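Local coordinates for heat shock protease HtrA (Thermotoga maritima, PDB 1L1J), which probably acts as a serine-type endopeptidase in the heat-shock response, the chain here being the trypsin-like protease domain of a longer HtrA protein, at residues Cys13-Val18 / Thr85-Ser90; Ser59-Asp64 / Leu120-Ser125. All coordinates share one frame; numbering follows the deposited sequence.

Contact 1 of 2, residues Cys13-Val18 / Thr85-Ser90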
loop_
_atom_site.group_PDB
_atom_site.type_symbol
_atom_site.label_atom_id
_atom_site.label_comp_id
_atom_site.label_asym_id
_atom_site.label_seq_id
_atom_site.Cartn_x
_atom_site.Cartn_y
_atom_site.Cartn_z
ATOM N N CYS A 13 -0.354 2.453 -14.171
ATOM C CA CYS A 13 0.267 2.463 -12.854
ATOM C C CYS A 13 0.663 1.115 -12.274
ATOM O O CYS A 13 1.426 1.050 -11.306
ATOM C CB CYS A 13 -0.649 3.192 -11.882
ATOM S SG CYS A 13 -1.254 4.761 -12.546
ATOM N N ALA A 14 0.168 0.037 -12.861
ATOM C CA ALA A 14 0.488 -1.300 -12.366
ATOM C C ALA A 14 1.990 -1.626 -12.276
ATOM O O ALA A 14 2.471 -2.116 -11.252
ATOM C CB ALA A 14 -0.214 -2.343 -13.231
ATOM N N PRO A 15 2.752 -1.348 -13.344
ATOM C CA PRO A 15 4.182 -1.645 -13.327
ATOM C C PRO A 15 4.993 -0.940 -12.247
ATOM O O PRO A 15 6.182 -1.206 -12.098
ATOM C CB PRO A 15 4.617 -1.273 -14.735
ATOM C CG PRO A 15 3.768 -0.113 -15.027
ATOM C CD PRO A 15 2.408 -0.566 -14.544
ATOM N N ALA A 16 4.359 -0.060 -11.480
ATOM C CA ALA A 16 5.066 0.653 -10.415
ATOM C C ALA A 16 4.609 0.189 -9.028
ATOM O O ALA A 16 5.114 0.674 -7.999
ATOM C CB ALA A 16 4.853 2.162 -10.561
ATOM N N VAL A 17 3.654 -0.749 -9.000
ATOM C CA VAL A 17 3.126 -1.279 -7.736
ATOM C C VAL A 17 3.875 -2.563 -7.379
ATOM O O VAL A 17 3.824 -3.540 -8.112
ATOM C CB VAL A 17 1.616 -1.566 -7.847
ATOM C CG1 VAL A 17 1.038 -1.817 -6.471
ATOM C CG2 VAL A 17 0.912 -0.395 -8.517
ATOM N N VAL A 18 4.560 -2.555 -6.242
ATOM C CA VAL A 18 5.372 -3.693 -5.835
ATOM C C VAL A 18 4.847 -4.517 -4.679
ATOM O O VAL A 18 3.888 -4.148 -4.013
ATOM C CB VAL A 18 6.789 -3.238 -5.432
ATOM C CG1 VAL A 18 7.358 -2.292 -6.463
ATOM C CG2 VAL A 18 6.743 -2.572 -4.067
ATOM N N THR A 85 9.470 -7.265 -4.645
ATOM C CA THR A 85 9.292 -7.942 -5.925
ATOM C C THR A 85 8.492 -7.044 -6.892
ATOM O O THR A 85 7.516 -6.404 -6.493
ATOM C CB THR A 85 8.573 -9.303 -5.729
ATOM O OG1 THR A 85 9.187 -10.024 -4.649
ATOM C CG2 THR A 85 8.658 -10.136 -7.001
ATOM N N MET A 86 8.912 -6.993 -8.155
ATOM C CA MET A 86 8.242 -6.156 -9.145
ATOM C C MET A 86 7.428 -6.908 -10.196
ATOM O O MET A 86 7.521 -8.129 -10.332
ATOM C CB MET A 86 9.259 -5.261 -9.859
ATOM C CG MET A 86 9.476 -3.895 -9.223
ATOM S SD MET A 86 10.602 -2.867 -10.202
ATOM C CE MET A 86 9.516 -2.103 -11.432
ATOM N N LEU A 87 6.634 -6.151 -10.945
ATOM C CA LEU A 87 5.789 -6.724 -11.975
ATOM C C LEU A 87 6.577 -7.392 -13.082
ATOM O O LEU A 87 6.134 -8.410 -13.616
ATOM C CB LEU A 87 4.874 -5.658 -12.588
ATOM C CG LEU A 87 3.380 -5.743 -12.261
ATOM C CD1 LEU A 87 2.631 -4.803 -13.182
ATOM C CD2 LEU A 87 2.869 -7.165 -12.440
ATOM N N ASP A 88 7.733 -6.832 -13.441
ATOM C CA ASP A 88 8.526 -7.434 -14.513
ATOM C C ASP A 88 9.119 -8.765 -14.047
ATOM O O ASP A 88 9.602 -9.554 -14.854
ATOM C CB ASP A 88 9.637 -6.482 -15.009
ATOM C CG ASP A 88 10.703 -6.204 -13.955
ATOM O OD1 ASP A 88 10.853 -7.040 -13.031
ATOM O OD2 ASP A 88 11.400 -5.160 -14.067
ATOM N N GLY A 89 9.056 -9.012 -12.740
ATOM C CA GLY A 89 9.571 -10.250 -12.181
ATOM C C GLY A 89 10.807 -10.070 -11.321
ATOM O O GLY A 89 11.035 -10.832 -10.386
ATOM N N SER A 90 11.594 -9.042 -11.636
ATOM C CA SER A 90 12.834 -8.734 -10.919
ATOM C C SER A 90 12.665 -8.564 -9.406
ATOM O O SER A 90 11.673 -7.998 -8.952
ATOM C CB SER A 90 13.472 -7.466 -11.516
ATOM O OG SER A 90 12.638 -6.326 -11.370
#
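Leu-87 lays its CD1 methyl over one face of the peptide group joining Ala-14 to Pro-15, 3.4 Å from Ala-14 C and 3.3 Å from Ala-14 O. From the other side of that plane the backbone N of Val-17 donates to Ala-14 O, closing the 3-10 turn, so the amide meets a methyl on one face and a polar partner beyond the other. Beside the peptide, Ala-14 CB lies 3.8 Å from the same Leu-87 CD1, and Pro-15 CB adds a looser apolar contact.

Met-86 reaches the segment at two places. Its CG meets Val-18 CG1 at 3.8 Å, the two side chains crossing obliquely, while a bend at the last torsion (chi3 85°) brings CE to 3.5 Å from Pro-15 O. Val-18 CB also lies 3.4 Å from the carbonyl O of Thr-85. No hydrogen bond joins the two segments directly; what holds them is van der Waals contact, much of it between methyl groups and carbonyl oxygens.

Several bonds within the loop brace it. Met-86 to Gly-89 form a type I turn, and Asp-88 OD1 closes an Asx turn by accepting from Ser-90 N at 2.6 Å, nearly along its C-O axis. Ser-90 OG donates to the same atom, on the syn lone pair of Asp-88 OD1. Met-86 N, finally, bonds to Ser-90 O. This is a beta-hairpin connection, between strands 83-85 and 91-93, packed against the 3-10 turn that leads into strand 17-23 of the N-terminal beta-barrel of a trypsin-like protease.

Contact 2 of 2, residues Ser59-Asp64 / Leu120-Ser125; sequences SGFIFD and LEFGDS
Ile-62 and Leu-120 join the two beta-barrels of the trypsin-like fold: strand 54-64 belongs to the N-terminal barrel, and residues 120-125 are where the chain, coming from that barrel, enters the C-terminal one. Between the segments a single hydrogen bond marks the junction, from Leu-120 N to Ile-62 O at 3.0 Å. It is close to straight (163° at the hydrogen) and lies in the plane of the carbonyl. One residue later the allegiance changes, for Glu-121 pairs its backbone with Val-194 of strand 193-198, and Gly-123 bonds to the same residue.

Side chains fill the seam on one side of this bond. Leu-120 and Phe-61 cross at about a right angle, with the branch CD2 of Leu-120 set against the root of the aromatic ring, 3.5 Å from Phe-61 CB and 3.7 Å from Phe-61 CD1. Val-194 touches both residues, so the second barrel packs directly on this pair. At the edge of the Phe-61 ring, near its plane, Phe-122 CE2 approaches Phe-61 CE1 at 4.4 Å.

From the short, weakly bonded strand 121-122, Phe-122 reaches back to the first barrel. Its ring and that of Phe-63 form an oblique aromatic pair, with centroids 5.8 Å apart and planes inclined at 36°. Leu-70 and, from helix 216-223, Leu-223 touch both phenylalanines. Phe-63 CB sits against the CE2-CZ side of the Phe-122 ring, 3.6 Å from each of these two atoms, and CZ lies 3.8 Å from Phe-63 CG.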
loop_
_atom_site.group_PDB
_atom_site.type_symbol
_atom_site.label_atom_id
_atom_site.label_comp_id
_atom_site.label_asym_id
_atom_site.label_seq_id
_atom_site.Cartn_x
_atom_site.Cartn_y
_atom_site.Cartn_z
ATOM N N SER A 59 2.106 -4.447 0.004
ATOM C CA SER A 59 2.311 -3.780 -1.265
ATOM C C SER A 59 2.968 -2.441 -1.003
ATOM O O SER A 59 3.156 -2.040 0.144
ATOM C CB SER A 59 0.974 -3.561 -1.977
ATOM O OG SER A 59 0.246 -4.772 -2.108
ATOM N N GLY A 60 3.315 -1.747 -2.072
ATOM C CA GLY A 60 3.925 -0.449 -1.922
ATOM C C GLY A 60 4.058 0.108 -3.311
ATOM O O GLY A 60 3.646 -0.539 -4.271
ATOM N N PHE A 61 4.636 1.293 -3.439
ATOM C CA PHE A 61 4.782 1.859 -4.756
ATOM C C PHE A 61 5.913 2.869 -4.860
ATOM O O PHE A 61 6.172 3.656 -3.937
ATOM C CB PHE A 61 3.448 2.468 -5.211
ATOM C CG PHE A 61 2.892 3.501 -4.276
ATOM C CD1 PHE A 61 3.073 4.849 -4.527
ATOM C CD2 PHE A 61 2.174 3.123 -3.150
ATOM C CE1 PHE A 61 2.548 5.806 -3.666
ATOM C CE2 PHE A 61 1.646 4.070 -2.284
ATOM C CZ PHE A 61 1.830 5.416 -2.543
ATOM N N ILE A 62 6.588 2.815 -6.004
ATOM C CA ILE A 62 7.711 3.684 -6.303
ATOM C C ILE A 62 7.166 5.057 -6.647
ATOM O O ILE A 62 6.354 5.197 -7.569
ATOM C CB ILE A 62 8.520 3.120 -7.498
ATOM C CG1 ILE A 62 8.945 1.674 -7.193
ATOM C CG2 ILE A 62 9.731 3.998 -7.767
ATOM C CD1 ILE A 62 9.297 0.849 -8.403
ATOM N N PHE A 63 7.613 6.066 -5.901
ATOM C CA PHE A 63 7.156 7.430 -6.127
ATOM C C PHE A 63 8.198 8.338 -6.757
ATOM O O PHE A 63 7.938 9.516 -6.996
ATOM C CB PHE A 63 6.623 8.043 -4.822
ATOM C CG PHE A 63 7.635 8.132 -3.703
ATOM C CD1 PHE A 63 8.421 9.265 -3.545
ATOM C CD2 PHE A 63 7.741 7.116 -2.757
ATOM C CE1 PHE A 63 9.289 9.391 -2.451
ATOM C CE2 PHE A 63 8.604 7.233 -1.664
ATOM C CZ PHE A 63 9.378 8.374 -1.513
ATOM N N ASP A 64 9.370 7.787 -7.041
ATOM C CA ASP A 64 10.442 8.554 -7.663
ATOM C C ASP A 64 11.512 7.594 -8.174
ATOM O O ASP A 64 12.056 6.792 -7.421
ATOM C CB ASP A 64 11.007 9.581 -6.666
ATOM C CG ASP A 64 10.307 10.959 -6.767
ATOM O OD1 ASP A 64 10.365 11.747 -5.792
ATOM O OD2 ASP A 64 9.708 11.264 -7.828
ATOM N N LEU A 120 4.828 6.599 -9.751
ATOM C CA LEU A 120 3.525 7.250 -9.708
ATOM C C LEU A 120 3.694 8.697 -9.255
ATOM O O LEU A 120 4.686 9.047 -8.637
ATOM C CB LEU A 120 2.591 6.513 -8.739
ATOM C CG LEU A 120 1.999 5.135 -9.075
ATOM C CD1 LEU A 120 2.259 4.790 -10.531
ATOM C CD2 LEU A 120 2.586 4.082 -8.152
ATOM N N GLU A 121 2.724 9.541 -9.573
ATOM C CA GLU A 121 2.782 10.934 -9.168
ATOM C C GLU A 121 1.742 11.194 -8.086
ATOM O O GLU A 121 0.711 10.531 -8.031
ATOM C CB GLU A 121 2.518 11.837 -10.365
ATOM C CG GLU A 121 3.419 11.541 -11.548
ATOM C CD GLU A 121 3.302 12.585 -12.648
ATOM O OE1 GLU A 121 2.168 12.811 -13.140
ATOM O OE2 GLU A 121 4.345 13.177 -13.014
ATOM N N PHE A 122 2.021 12.153 -7.214
ATOM C CA PHE A 122 1.093 12.482 -6.141
ATOM C C PHE A 122 0.002 13.428 -6.616
ATOM O O PHE A 122 0.224 14.290 -7.460
ATOM C CB PHE A 122 1.840 13.126 -4.969
ATOM C CG PHE A 122 2.860 12.223 -4.325
ATOM C CD1 PHE A 122 3.805 12.741 -3.446
ATOM C CD2 PHE A 122 2.863 10.852 -4.578
ATOM C CE1 PHE A 122 4.740 11.907 -2.835
ATOM C CE2 PHE A 122 3.791 10.012 -3.973
ATOM C CZ PHE A 122 4.728 10.538 -3.099
ATOM N N GLY A 123 -1.193 13.237 -6.083
ATOM C CA GLY A 123 -2.290 14.110 -6.425
ATOM C C GLY A 123 -2.345 15.087 -5.271
ATOM O O GLY A 123 -1.336 15.314 -4.605
ATOM N N ASP A 124 -3.517 15.655 -5.026
ATOM C CA ASP A 124 -3.690 16.596 -3.935
ATOM C C ASP A 124 -4.918 16.187 -3.139
ATOM O O ASP A 124 -6.037 16.203 -3.657
ATOM C CB ASP A 124 -3.874 18.007 -4.475
ATOM C CG ASP A 124 -3.881 19.043 -3.381
ATOM O OD1 ASP A 124 -3.885 18.651 -2.191
ATOM O OD2 ASP A 124 -3.891 20.248 -3.711
ATOM N N SER A 125 -4.699 15.812 -1.884
ATOM C CA SER A 125 -5.782 15.389 -1.013
ATOM C C SER A 125 -6.777 16.515 -0.776
ATOM O O SER A 125 -7.987 16.285 -0.766
ATOM C CB SER A 125 -5.225 14.923 0.325
ATOM O OG SER A 125 -4.443 13.762 0.170
#

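Overall arrangement
Neighbouring strands tie the two contacts together: 17-23, from contact 1, runs antiparallel to 54-64, from contact 2, in the sheet of the N-terminal barrel. The centres of contacts 1 and 2 are about 14 Å apart, yet they touch through probable hydrogen bonds, Val-18 N to Gly-60 O at 3.0 Å and Ile-62 N to Ala-16 O at 3.3 Å. Cys-13 CB also packs on Leu-120 CD1. Contact 1 lies within that barrel, where a hairpin loop meets the start of strand 17-23, whereas contact 2 spans the seam to the C-terminal barrel. Neither includes a residue of the predicted triad; side chain to side chain, Ser-183 is about 12 Å from Val-18 and about 10 Å from Phe-61.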